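Long-range contact in putative secreted cellulose binding protein (Streptomyces coelicolor, PDB 4OY7), which cleaves glycosidic bonds of cellulose oxidatively with a copper cofactor, this chain being its catalytic lytic polysaccharide monooxygenase domain: residues Asn106-Phe114 against Gln145-Tyr156. Residues are numbered along the deposited sequence; the frame is centred on the assembly and turned at random.
With CU (copper (II) ion), chain I.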
loop_
_atom_site.group_PDB
_atom_site.type_symbol
_atom_site.label_atom_id
_atom_site.label_comp_id
_atom_site.label_asym_id
_atom_site.label_seq_id
_atom_site.Cartn_x
_atom_site.Cartn_y
_atom_site.Cartn_z
ATOM N N ASN A 106 -7.785 -9.309 2.570
ATOM C CA ASN A 106 -8.870 -9.864 1.745
ATOM C C ASN A 106 -10.230 -9.365 2.232
ATOM O O ASN A 106 -11.169 -10.147 2.371
ATOM C CB ASN A 106 -8.843 -11.399 1.719
ATOM C CG ASN A 106 -9.088 -12.012 3.071
ATOM O OD1 ASN A 106 -9.174 -11.303 4.070
ATOM N ND2 ASN A 106 -9.168 -13.332 3.120
ATOM N N TRP A 107 -10.331 -8.062 2.511
ATOM C CA TRP A 107 -11.585 -7.532 3.046
ATOM C C TRP A 107 -12.768 -7.902 2.137
ATOM O O TRP A 107 -13.830 -8.272 2.630
ATOM C CB TRP A 107 -11.498 -6.010 3.293
ATOM C CG TRP A 107 -12.660 -5.497 4.116
ATOM C CD1 TRP A 107 -13.697 -4.714 3.675
ATOM C CD2 TRP A 107 -12.935 -5.775 5.501
ATOM N NE1 TRP A 107 -14.573 -4.464 4.709
ATOM C CE2 TRP A 107 -14.146 -5.125 5.830
ATOM C CE3 TRP A 107 -12.277 -6.522 6.498
ATOM C CZ2 TRP A 107 -14.714 -5.191 7.117
ATOM C CZ3 TRP A 107 -12.852 -6.598 7.766
ATOM C CH2 TRP A 107 -14.052 -5.924 8.067
ATOM N N ALA A 108 -12.592 -7.778 0.820
ATOM C CA ALA A 108 -13.415 -8.538 -0.132
ATOM C C ALA A 108 -12.466 -9.206 -1.091
ATOM O O ALA A 108 -11.537 -8.588 -1.559
ATOM C CB ALA A 108 -14.435 -7.668 -0.857
ATOM N N ALA A 109 -12.673 -10.491 -1.333
ATOM C CA ALA A 109 -11.729 -11.286 -2.098
ATOM C C ALA A 109 -12.083 -11.265 -3.585
ATOM O O ALA A 109 -13.257 -11.203 -3.968
ATOM C CB ALA A 109 -11.738 -12.720 -1.599
ATOM N N HIS A 110 -11.053 -11.408 -4.405
ATOM C CA HIS A 110 -11.195 -11.391 -5.848
ATOM C C HIS A 110 -10.061 -12.200 -6.473
ATOM O O HIS A 110 -8.942 -12.184 -5.963
ATOM C CB HIS A 110 -11.094 -9.958 -6.395
ATOM C CG HIS A 110 -12.046 -8.982 -5.777
ATOM N ND1 HIS A 110 -13.408 -9.015 -6.003
ATOM C CD2 HIS A 110 -11.828 -7.936 -4.949
ATOM C CE1 HIS A 110 -13.987 -8.031 -5.344
ATOM N NE2 HIS A 110 -13.057 -7.383 -4.669
ATOM N N PRO A 111 -10.326 -12.840 -7.626
ATOM C CA PRO A 111 -9.242 -13.452 -8.383
ATOM C C PRO A 111 -8.361 -12.400 -9.123
ATOM O O PRO A 111 -8.834 -11.333 -9.482
ATOM C CB PRO A 111 -9.990 -14.321 -9.388
ATOM C CG PRO A 111 -11.245 -13.557 -9.659
ATOM C CD PRO A 111 -11.612 -12.917 -8.339
ATOM N N GLY A 112 -7.073 -12.690 -9.304
ATOM C CA GLY A 112 -6.164 -11.770 -9.995
ATOM C C GLY A 112 -4.720 -11.862 -9.538
ATOM O O GLY A 112 -4.334 -12.813 -8.817
ATOM N N ASP A 113 -3.934 -10.888 -10.004
ATOM C CA ASP A 113 -2.486 -10.783 -9.771
ATOM C C ASP A 113 -2.184 -9.634 -8.843
ATOM O O ASP A 113 -2.794 -8.541 -8.940
ATOM C CB ASP A 113 -1.720 -10.455 -11.064
ATOM C CG ASP A 113 -1.694 -11.557 -12.059
ATOM O OD1 ASP A 113 -2.033 -12.690 -11.728
ATOM O OD2 ASP A 113 -1.298 -11.252 -13.211
ATOM N N PHE A 114 -1.186 -9.828 -7.992
ATOM C CA PHE A 114 -0.574 -8.758 -7.255
ATOM C C PHE A 114 0.758 -8.407 -7.899
ATOM O O PHE A 114 1.696 -9.224 -7.925
ATOM C CB PHE A 114 -0.383 -9.191 -5.813
ATOM C CG PHE A 114 -1.666 -9.421 -5.088
ATOM C CD1 PHE A 114 -2.272 -10.667 -5.082
ATOM C CD2 PHE A 114 -2.276 -8.385 -4.399
ATOM C CE1 PHE A 114 -3.474 -10.888 -4.413
ATOM C CE2 PHE A 114 -3.480 -8.588 -3.742
ATOM C CZ PHE A 114 -4.083 -9.836 -3.736
ATOM N N GLN A 145 -5.263 -17.679 0.892
ATOM C CA GLN A 145 -5.819 -16.799 1.924
ATOM C C GLN A 145 -5.793 -17.457 3.292
ATOM O O GLN A 145 -5.958 -18.675 3.402
ATOM C CB GLN A 145 -7.260 -16.413 1.570
ATOM C CG GLN A 145 -7.378 -15.410 0.419
ATOM C CD GLN A 145 -8.814 -15.277 -0.069
ATOM O OE1 GLN A 145 -9.687 -14.834 0.665
ATOM N NE2 GLN A 145 -9.064 -15.683 -1.313
ATOM N N GLN A 146 -5.574 -16.651 4.323
ATOM C CA GLN A 146 -5.681 -17.084 5.731
ATOM C C GLN A 146 -6.728 -16.177 6.374
ATOM O O GLN A 146 -6.580 -14.953 6.356
ATOM C CB GLN A 146 -4.309 -16.923 6.398
ATOM C CG GLN A 146 -4.242 -17.112 7.906
ATOM C CD GLN A 146 -4.059 -18.559 8.286
ATOM O OE1 GLN A 146 -3.029 -19.169 8.000
ATOM N NE2 GLN A 146 -5.059 -19.122 8.907
ATOM N N GLY A 147 -7.793 -16.761 6.916
ATOM C CA GLY A 147 -8.916 -15.968 7.420
ATOM C C GLY A 147 -9.941 -15.737 6.324
ATOM O O GLY A 147 -9.596 -15.585 5.147
ATOM N N SER A 148 -11.214 -15.757 6.702
ATOM C CA SER A 148 -12.285 -15.569 5.740
ATOM C C SER A 148 -12.319 -14.122 5.253
ATOM O O SER A 148 -12.003 -13.197 6.010
ATOM C CB SER A 148 -13.627 -15.950 6.363
ATOM O OG SER A 148 -13.663 -17.335 6.663
ATOM N N PRO A 149 -12.715 -13.913 3.988
ATOM C CA PRO A 149 -12.877 -12.550 3.524
ATOM C C PRO A 149 -13.823 -11.759 4.407
ATOM O O PRO A 149 -14.804 -12.306 4.921
ATOM C CB PRO A 149 -13.465 -12.718 2.120
ATOM C CG PRO A 149 -13.019 -14.068 1.680
ATOM C CD PRO A 149 -12.968 -14.897 2.921
ATOM N N GLY A 150 -13.514 -10.491 4.619
ATOM C CA GLY A 150 -14.356 -9.613 5.413
ATOM C C GLY A 150 -14.282 -9.805 6.920
ATOM O O GLY A 150 -15.101 -9.256 7.647
ATOM N N THR A 151 -13.322 -10.597 7.388
ATOM C CA THR A 151 -13.066 -10.764 8.829
ATOM C C THR A 151 -11.787 -10.038 9.214
ATOM O O THR A 151 -10.858 -9.908 8.400
ATOM C CB THR A 151 -12.956 -12.250 9.230
ATOM O OG1 THR A 151 -11.830 -12.863 8.594
ATOM C CG2 THR A 151 -14.225 -13.011 8.833
ATOM N N ASP A 152 -11.736 -9.526 10.442
ATOM C CA ASP A 152 -10.585 -8.768 10.899
ATOM C C ASP A 152 -9.344 -9.648 10.849
ATOM O O ASP A 152 -9.372 -10.767 11.339
ATOM C CB ASP A 152 -10.786 -8.285 12.343
ATOM C CG ASP A 152 -11.766 -7.122 12.454
ATOM O OD1 ASP A 152 -11.892 -6.315 11.493
ATOM O OD2 ASP A 152 -12.388 -7.010 13.541
ATOM N N GLY A 153 -8.273 -9.150 10.245
ATOM C CA GLY A 153 -7.017 -9.902 10.154
ATOM C C GLY A 153 -6.900 -10.815 8.936
ATOM O O GLY A 153 -5.839 -11.397 8.700
ATOM N N GLY A 154 -7.966 -10.924 8.148
ATOM C CA GLY A 154 -7.958 -11.806 6.987
ATOM C C GLY A 154 -7.026 -11.301 5.916
ATOM O O GLY A 154 -6.900 -10.085 5.707
ATOM N N HIS A 155 -6.334 -12.224 5.244
ATOM C CA HIS A 155 -5.383 -11.793 4.230
ATOM C C HIS A 155 -4.970 -12.888 3.257
ATOM O O HIS A 155 -4.985 -14.097 3.566
ATOM C CB HIS A 155 -4.124 -11.252 4.902
ATOM C CG HIS A 155 -3.466 -12.253 5.786
ATOM N ND1 HIS A 155 -3.899 -12.512 7.069
ATOM C CD2 HIS A 155 -2.438 -13.104 5.555
ATOM C CE1 HIS A 155 -3.159 -13.474 7.591
ATOM N NE2 HIS A 155 -2.250 -13.831 6.701
ATOM N N TYR A 156 -4.601 -12.423 2.074
ATOM C CA TYR A 156 -3.746 -13.178 1.159
ATOM C C TYR A 156 -2.335 -13.197 1.736
ATOM O O TYR A 156 -1.961 -12.328 2.507
ATOM C CB TYR A 156 -3.732 -12.506 -0.211
ATOM C CG TYR A 156 -5.073 -12.471 -0.917
ATOM C CD1 TYR A 156 -5.496 -13.528 -1.729
ATOM C CD2 TYR A 156 -5.915 -11.370 -0.796
ATOM C CE1 TYR A 156 -6.713 -13.473 -2.383
ATOM C CE2 TYR A 156 -7.135 -11.312 -1.451
ATOM C CZ TYR A 156 -7.516 -12.356 -2.256
ATOM O OH TYR A 156 -8.730 -12.287 -2.880
HETATM CU CU CU I . -13.394 -5.385 -3.417
HETATM O O HOH W 1 -10.590 -9.409 5.626
HETATM O O HOH W 2 -14.302 -4.798 -4.840
#
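ND2 of N106 is gripped by two acceptors of the hairpin formed by strands 145-146 and 155-161, the side chain of Q145 on the first strand and G147 O in the connection, a worked example of how one asparagine can tie a loop to a hairpin, here in the AA10 monooxygenase domain. Q145 OE1 takes one N-H at 2.9 Å through a lone pair in its carbonyl plane, although the two side-chain amides stand 85° apart. G147 O accepts the other at 3.1 Å, lying in the N106 amide plane while the donor sits above the carbonyl plane. On the far branch, OD1 receives a water that also donates to T151 O. With chi1 at 64°, CG lies between backbone N and carbonyl carbon, and the amide enters the hairpin connection. Replacing N106 by alanine would probably leave Q145 OE1 and G147 O without their donor, deprive the water of an acceptor and open a gap where the amide was. The backbone of N106 takes part as well, its O accepting from G150 N, and G150 CA packs over the six-membered ring of W107, which also stacks with the ring of F48. Further on, the contact approaches the copper, which H110 NE2 binds together with H1. The F114 edge meets one Y156 face, CZ lying 3.8 Å from CD2, while Q145 CG lies over the opposite face. Thus held between them, the phenol reaches the copper-binding loop, where its OH accepts from H110 N at 2.9 Å.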